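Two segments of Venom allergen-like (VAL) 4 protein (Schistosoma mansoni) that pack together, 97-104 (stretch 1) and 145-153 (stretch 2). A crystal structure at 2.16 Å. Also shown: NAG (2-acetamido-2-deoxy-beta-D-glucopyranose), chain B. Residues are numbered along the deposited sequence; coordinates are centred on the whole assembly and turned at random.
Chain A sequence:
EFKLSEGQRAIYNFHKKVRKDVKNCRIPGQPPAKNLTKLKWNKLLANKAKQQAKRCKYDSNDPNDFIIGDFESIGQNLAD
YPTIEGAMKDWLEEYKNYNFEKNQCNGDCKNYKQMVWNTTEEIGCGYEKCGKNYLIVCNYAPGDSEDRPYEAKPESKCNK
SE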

ATOM      1  N   ASN A  97       5.417   2.703 -13.888  1.00 39.91           N
ATOM      2  CA  ASN A  97       4.703   3.808 -14.442  1.00 37.81           C
ATOM      3  C   ASN A  97       5.143   5.063 -13.791  1.00 40.35           C
ATOM      4  O   ASN A  97       4.644   6.128 -14.147  1.00 38.97           O
ATOM      5  CB  ASN A  97       3.203   3.663 -14.205  1.00 40.29           C
ATOM      6  CG  ASN A  97       2.633   2.351 -14.738  1.00 46.95           C
ATOM      7  OD1 ASN A  97       3.081   1.829 -15.747  1.00 51.25           O
ATOM      8  ND2 ASN A  97       1.634   1.822 -14.056  1.00 46.42           N
ATOM      9  N   TYR A  98       6.011   4.976 -12.784  1.00 34.48           N
ATOM     10  CA  TYR A  98       6.230   6.170 -11.922  1.00 36.42           C
ATOM     11  C   TYR A  98       7.560   6.832 -12.224  1.00 35.88           C
ATOM     12  O   TYR A  98       8.518   6.164 -12.321  1.00 35.92           O
ATOM     13  CB  TYR A  98       6.134   5.812 -10.435  1.00 30.38           C
ATOM     14  CG  TYR A  98       6.316   7.004  -9.563  1.00 31.18           C
ATOM     15  CD1 TYR A  98       5.421   8.121  -9.643  1.00 27.16           C
ATOM     16  CD2 TYR A  98       7.367   7.081  -8.680  1.00 29.84           C
ATOM     17  CE1 TYR A  98       5.563   9.206  -8.850  1.00 24.02           C
ATOM     18  CE2 TYR A  98       7.522   8.199  -7.852  1.00 27.01           C
ATOM     19  CZ  TYR A  98       6.615   9.247  -7.958  1.00 27.36           C
ATOM     20  OH  TYR A  98       6.792  10.359  -7.195  1.00 25.41           O
ATOM     21  N   ASN A  99       7.589   8.146 -12.453  1.00 37.30           N
ATOM     22  CA  ASN A  99       8.809   8.907 -12.532  1.00 30.57           C
ATOM     23  C   ASN A  99       8.993   9.758 -11.351  1.00 30.62           C
ATOM     24  O   ASN A  99       8.380  10.814 -11.230  1.00 30.59           O
ATOM     25  CB  ASN A  99       8.831   9.817 -13.798  1.00 38.73           C
ATOM     26  CG  ASN A  99      10.137  10.658 -13.956  1.00 38.68           C
ATOM     27  OD1 ASN A  99      10.860  10.946 -13.026  1.00 53.46           O
ATOM     28  ND2 ASN A  99      10.328  11.163 -15.128  1.00 54.40           N
ATOM     29  N   PHE A 100       9.964   9.379 -10.516  1.00 29.03           N
ATOM     30  CA  PHE A 100      10.185  10.092  -9.283  1.00 29.61           C
ATOM     31  C   PHE A 100      10.658  11.545  -9.534  1.00 30.59           C
ATOM     32  O   PHE A 100      10.221  12.520  -8.854  1.00 28.25           O
ATOM     33  CB  PHE A 100      11.208   9.247  -8.511  1.00 28.22           C
ATOM     34  CG  PHE A 100      11.533   9.761  -7.159  1.00 27.93           C
ATOM     35  CD1 PHE A 100      12.372  10.891  -6.996  1.00 28.90           C
ATOM     36  CD2 PHE A 100      11.006   9.141  -6.028  1.00 26.95           C
ATOM     37  CE1 PHE A 100      12.657  11.377  -5.738  1.00 26.71           C
ATOM     38  CE2 PHE A 100      11.271   9.674  -4.773  1.00 26.63           C
ATOM     39  CZ  PHE A 100      12.125  10.749  -4.630  1.00 30.07           C
ATOM     40  N   GLU A 101      11.623  11.703 -10.445  1.00 31.15           N
ATOM     41  CA  GLU A 101      12.221  13.093 -10.695  1.00 34.92           C
ATOM     42  C   GLU A 101      11.143  14.129 -11.033  1.00 30.96           C
ATOM     43  O   GLU A 101      10.989  15.188 -10.346  1.00 34.81           O
ATOM     44  CB  GLU A 101      13.145  13.019 -11.889  1.00 39.48           C
ATOM     45  CG  GLU A 101      14.434  12.360 -11.585  1.00 45.13           C
ATOM     46  CD  GLU A 101      15.472  12.632 -12.679  1.00 61.74           C
ATOM     47  OE1 GLU A 101      15.646  13.798 -13.076  1.00 54.14           O
ATOM     48  OE2 GLU A 101      16.111  11.676 -13.163  1.00 79.60           O
ATOM     49  N   LYS A 102      10.276  13.723 -11.948  1.00 31.61           N
ATOM     50  CA  LYS A 102       9.125  14.605 -12.286  1.00 41.08           C
ATOM     51  C   LYS A 102       7.914  14.384 -11.451  1.00 43.99           C
ATOM     52  O   LYS A 102       6.982  15.145 -11.558  1.00 34.82           O
ATOM     53  CB  LYS A 102       8.764  14.517 -13.747  1.00 42.72           C
ATOM     54  CG  LYS A 102      10.017  14.618 -14.600  1.00 56.43           C
ATOM     55  CD  LYS A 102      10.034  15.785 -15.551  1.00 55.24           C
ATOM     56  CE  LYS A 102      10.291  15.211 -16.927  1.00 56.65           C
ATOM     57  NZ  LYS A 102      10.679  16.309 -17.832  1.00 56.69           N
ATOM     58  N   ASN A 103       7.946  13.388 -10.554  1.00 38.65           N
ATOM     59  CA  ASN A 103       6.771  13.061  -9.832  1.00 29.88           C
ATOM     60  C   ASN A 103       5.618  12.854 -10.809  1.00 32.77           C
ATOM     61  O   ASN A 103       4.579  13.443 -10.644  1.00 31.41           O
ATOM     62  CB  ASN A 103       6.379  14.131  -8.802  1.00 33.04           C
ATOM     63  CG  ASN A 103       5.282  13.635  -7.871  1.00 32.80           C
ATOM     64  OD1 ASN A 103       5.182  12.438  -7.629  1.00 33.73           O
ATOM     65  ND2 ASN A 103       4.538  14.524  -7.289  1.00 32.50           N
ATOM     66  N   GLN A 104       5.785  12.020 -11.813  1.00 30.68           N
ATOM     67  CA  GLN A 104       4.741  11.922 -12.779  1.00 35.47           C
ATOM     68  C   GLN A 104       4.472  10.505 -13.038  1.00 38.59           C
ATOM     69  O   GLN A 104       5.365   9.670 -12.953  1.00 37.47           O
ATOM     70  CB  GLN A 104       5.208  12.454 -14.137  1.00 40.87           C
ATOM     71  CG  GLN A 104       4.846  13.906 -14.317  1.00 43.01           C
ATOM     72  CD  GLN A 104       5.576  14.514 -15.513  1.00 54.24           C
ATOM     73  OE1 GLN A 104       5.971  13.805 -16.460  1.00 48.14           O
ATOM     74  NE2 GLN A 104       5.761  15.832 -15.476  1.00 49.64           N
ATOM     75  N   SER A 145      -0.077  11.650  -0.279  1.00 34.93           N
ATOM     76  CA  SER A 145      -0.563  12.853  -0.942  1.00 34.61           C
ATOM     77  C   SER A 145      -0.129  12.717  -2.369  1.00 38.12           C
ATOM     78  O   SER A 145       0.354  11.650  -2.807  1.00 35.96           O
ATOM     79  CB  SER A 145       0.041  14.101  -0.260  1.00 34.77           C
ATOM     80  OG  SER A 145       1.410  14.194  -0.532  1.00 41.05           O
ATOM     81  N   GLU A 146      -0.253  13.780  -3.123  1.00 36.63           N
ATOM     82  CA  GLU A 146       0.205  13.798  -4.491  1.00 34.53           C
ATOM     83  C   GLU A 146       1.725  14.010  -4.617  1.00 23.85           C
ATOM     84  O   GLU A 146       2.217  13.840  -5.663  1.00 29.55           O
ATOM     85  CB  GLU A 146      -0.456  14.954  -5.277  1.00 45.90           C
ATOM     86  CG  GLU A 146      -0.121  16.343  -4.769  1.00 68.87           C
ATOM     87  CD  GLU A 146      -0.911  17.423  -5.523  1.00 86.63           C
ATOM     88  OE1 GLU A 146      -1.452  17.163  -6.644  1.00 84.92           O
ATOM     89  OE2 GLU A 146      -1.016  18.537  -4.969  1.00 88.58           O
ATOM     90  N   ASP A 147       2.424  14.389  -3.598  1.00 27.09           N
ATOM     91  CA  ASP A 147       3.944  14.448  -3.622  1.00 30.17           C
ATOM     92  C   ASP A 147       4.661  13.156  -3.895  1.00 35.48           C
ATOM     93  O   ASP A 147       4.008  12.068  -4.126  1.00 28.52           O
ATOM     94  CB  ASP A 147       4.451  14.925  -2.273  1.00 31.95           C
ATOM     95  CG  ASP A 147       3.872  16.312  -1.929  1.00 46.63           C
ATOM     96  OD1 ASP A 147       3.557  16.996  -2.893  1.00 45.06           O
ATOM     97  OD2 ASP A 147       3.654  16.688  -0.770  1.00 50.46           O
ATOM     98  N   ARG A 148       6.000  13.286  -3.858  1.00 31.93           N
ATOM     99  CA  ARG A 148       6.900  12.138  -4.008  1.00 32.69           C
ATOM    100  C   ARG A 148       6.806  11.325  -2.712  1.00 26.66           C
ATOM    101  O   ARG A 148       6.604  11.874  -1.591  1.00 26.93           O
ATOM    102  CB  ARG A 148       8.337  12.620  -4.331  1.00 31.90           C
ATOM    103  CG  ARG A 148       8.469  13.231  -5.743  1.00 29.51           C
ATOM    104  CD  ARG A 148       9.814  13.982  -5.833  1.00 29.24           C
ATOM    105  NE  ARG A 148       9.976  14.553  -7.180  1.00 31.96           N
ATOM    106  CZ  ARG A 148       9.491  15.775  -7.457  1.00 33.76           C
ATOM    107  NH1 ARG A 148       8.923  16.484  -6.504  1.00 33.33           N
ATOM    108  NH2 ARG A 148       9.583  16.276  -8.627  1.00 34.61           N
ATOM    109  N   PRO A 149       6.990  10.011  -2.812  1.00 27.50           N
ATOM    110  CA  PRO A 149       6.790   9.179  -1.588  1.00 24.64           C
ATOM    111  C   PRO A 149       7.814   9.278  -0.478  1.00 26.17           C
ATOM    112  O   PRO A 149       7.510   8.907   0.677  1.00 29.10           O
ATOM    113  CB  PRO A 149       6.748   7.756  -2.143  1.00 25.08           C
ATOM    114  CG  PRO A 149       7.507   7.826  -3.472  1.00 31.24           C
ATOM    115  CD  PRO A 149       7.218   9.201  -4.030  1.00 27.23           C
ATOM    116  N   TYR A 150       9.025   9.737  -0.805  1.00 26.21           N
ATOM    117  CA  TYR A 150      10.167   9.737   0.108  1.00 28.97           C
ATOM    118  C   TYR A 150      11.335  10.664  -0.375  1.00 29.78           C
ATOM    119  O   TYR A 150      11.367  11.124  -1.522  1.00 29.41           O
ATOM    120  CB  TYR A 150      10.697   8.303   0.345  1.00 25.81           C
ATOM    121  CG  TYR A 150      11.082   7.545  -0.949  1.00 23.50           C
ATOM    122  CD1 TYR A 150      12.287   7.792  -1.599  1.00 23.30           C
ATOM    123  CD2 TYR A 150      10.219   6.573  -1.475  1.00 22.47           C
ATOM    124  CE1 TYR A 150      12.617   7.111  -2.802  1.00 25.52           C
ATOM    125  CE2 TYR A 150      10.540   5.869  -2.634  1.00 24.90           C
ATOM    126  CZ  TYR A 150      11.759   6.138  -3.293  1.00 25.63           C
ATOM    127  OH  TYR A 150      12.014   5.485  -4.496  1.00 23.67           O
ATOM    128  N   GLU A 151      12.344  10.830   0.462  1.00 33.13           N
ATOM    129  CA  GLU A 151      13.556  11.559   0.019  1.00 33.49           C
ATOM    130  C   GLU A 151      14.531  10.552  -0.569  1.00 33.87           C
ATOM    131  O   GLU A 151      14.786   9.524   0.070  1.00 27.40           O
ATOM    132  CB  GLU A 151      14.265  12.058   1.207  1.00 34.72           C
ATOM    133  CG  GLU A 151      13.730  13.285   1.877  1.00 54.35           C
ATOM    134  CD  GLU A 151      14.718  13.668   2.988  1.00 64.71           C
ATOM    135  OE1 GLU A 151      15.900  13.239   2.924  1.00 61.45           O
ATOM    136  OE2 GLU A 151      14.312  14.360   3.934  1.00 71.30           O
ATOM    137  N   ALA A 152      15.101  10.859  -1.725  1.00 27.41           N
ATOM    138  CA  ALA A 152      16.119   9.983  -2.335  1.00 32.84           C
ATOM    139  C   ALA A 152      17.472  10.019  -1.555  1.00 36.59           C
ATOM    140  O   ALA A 152      17.739  10.950  -0.798  1.00 31.64           O
ATOM    141  CB  ALA A 152      16.342  10.414  -3.778  1.00 30.06           C
ATOM    142  N   LYS A 153      18.303   9.011  -1.738  1.00 34.10           N
ATOM    143  CA  LYS A 153      19.683   9.029  -1.230  1.00 33.24           C
ATOM    144  C   LYS A 153      20.484   8.446  -2.391  1.00 33.99           C
ATOM    145  O   LYS A 153      19.894   7.972  -3.401  1.00 31.21           O
ATOM    146  CB  LYS A 153      19.868   8.210   0.060  1.00 32.62           C
ATOM    147  CG  LYS A 153      19.849   6.687  -0.261  1.00 39.92           C
ATOM    148  CD  LYS A 153      20.113   5.806   0.973  1.00 40.01           C
ATOM    149  CE  LYS A 153      19.953   4.333   0.566  1.00 46.79           C
ATOM    150  NZ  LYS A 153      19.954   3.489   1.800  1.00 53.09           N
TER
HETATM  151  C1  NAG B 201       9.434  11.994   4.075  1.00 41.26           C
HETATM  152  C2  NAG B 201      10.321  12.569   5.191  1.00 44.28           C
HETATM  153  C3  NAG B 201      10.359  14.066   5.199  1.00 52.49           C
HETATM  154  C4  NAG B 201      10.699  14.534   3.813  1.00 50.72           C
HETATM  155  C5  NAG B 201       9.622  14.056   2.865  1.00 58.20           C
HETATM  156  C6  NAG B 201       9.867  14.669   1.513  1.00 52.95           C
HETATM  157  C7  NAG B 201      10.244  11.020   6.985  1.00 51.50           C
HETATM  158  C8  NAG B 201       9.647  10.645   8.285  1.00 49.45           C
HETATM  159  N2  NAG B 201       9.901  12.178   6.500  1.00 43.88           N
HETATM  160  O3  NAG B 201      11.329  14.499   6.144  1.00 54.55           O
HETATM  161  O4  NAG B 201      10.760  15.927   3.803  1.00 71.30           O
HETATM  162  O5  NAG B 201       9.629  12.641   2.834  1.00 50.49           O
HETATM  163  O6  NAG B 201       8.967  14.178   0.550  1.00 55.42           O
HETATM  164  O7  NAG B 201      10.980  10.265   6.428  1.00 56.77           O

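Stretch 1 folds back on itself as a tight hairpin-like loop. Asn 99 N donates to Gln 104 O at 2.7 Å and Gln 104 N returns the bond to Asn 99 O at 2.9 Å, so these two residues close the base of the loop. Within it, a weak bond of 3.0 Å runs from Asn 103 N to Phe 100 O, and the Asn 99 side chain supports the turn, its OD1 accepting from Lys 102 N at 3.0 Å. Asn 103 takes phi/psi of 52/52, a left-handed conformation, and its CA-to-CB bond points toward stretch 2, which has no regular helix or strand. The backbones come nearest at Asn 103 and Arg 148, whose CA atoms lie 5.9 Å apart, and no backbone-to-backbone hydrogen bond joins them; side chains make the connection.

Arg 148 does most of the polar work. Its CA-to-CB bond points sideways, but an extended chain (chi2 and chi3 both t) carries the guanidinium to the turn, where two successive carbonyls lie at its edge, near its plane. Arg 148 NE donates to Phe 100 O at 2.6 Å, and Arg 148 NH2 donates to Glu 101 O at a very short 2.5 Å with an angle of 165°. Two successive carbonyls of the turn thus receive one planar group with several donors, although Phe 100 O also takes the weak bond from Asn 103 N. Over one guanidinium face sits Asn 103, with CB 3.8 Å from Arg 148 CZ.

The bonding also runs the other way: Asn 103 ND2 donates to Glu 146 O at 2.9 Å, nearly straight at 165°. The orientation of this amide is supported by Tyr 98, whose OH donates to Asn 103 OD1 at 2.7 Å. One amide therefore links a buried tyrosine to the opposing backbone.

Phe 100 supplies the apolar half and has the largest covered area of any residue here, 116 Å². Arg 148 CD lies over one face of its ring, 4.2 Å from the centroid of the Phe 100 ring in a CH-pi contact. The Phe 100 and Tyr 150 rings meet obliquely, planes at 35°, with Phe 100 CE2 3.5 Å from Tyr 150 CE1, while Tyr 150 O approaches the phenyl edge, 3.2 Å from Phe 100 CZ. Pro 149 touches both aromatics of stretch 1: its CD is 4.0 Å from Tyr 98 CE2 and 4.1 Å from Phe 100 CE2. The rule is economical: backbone carbonyls pair with side-chain donors, and the Phe 100 ring makes most of the apolar contacts.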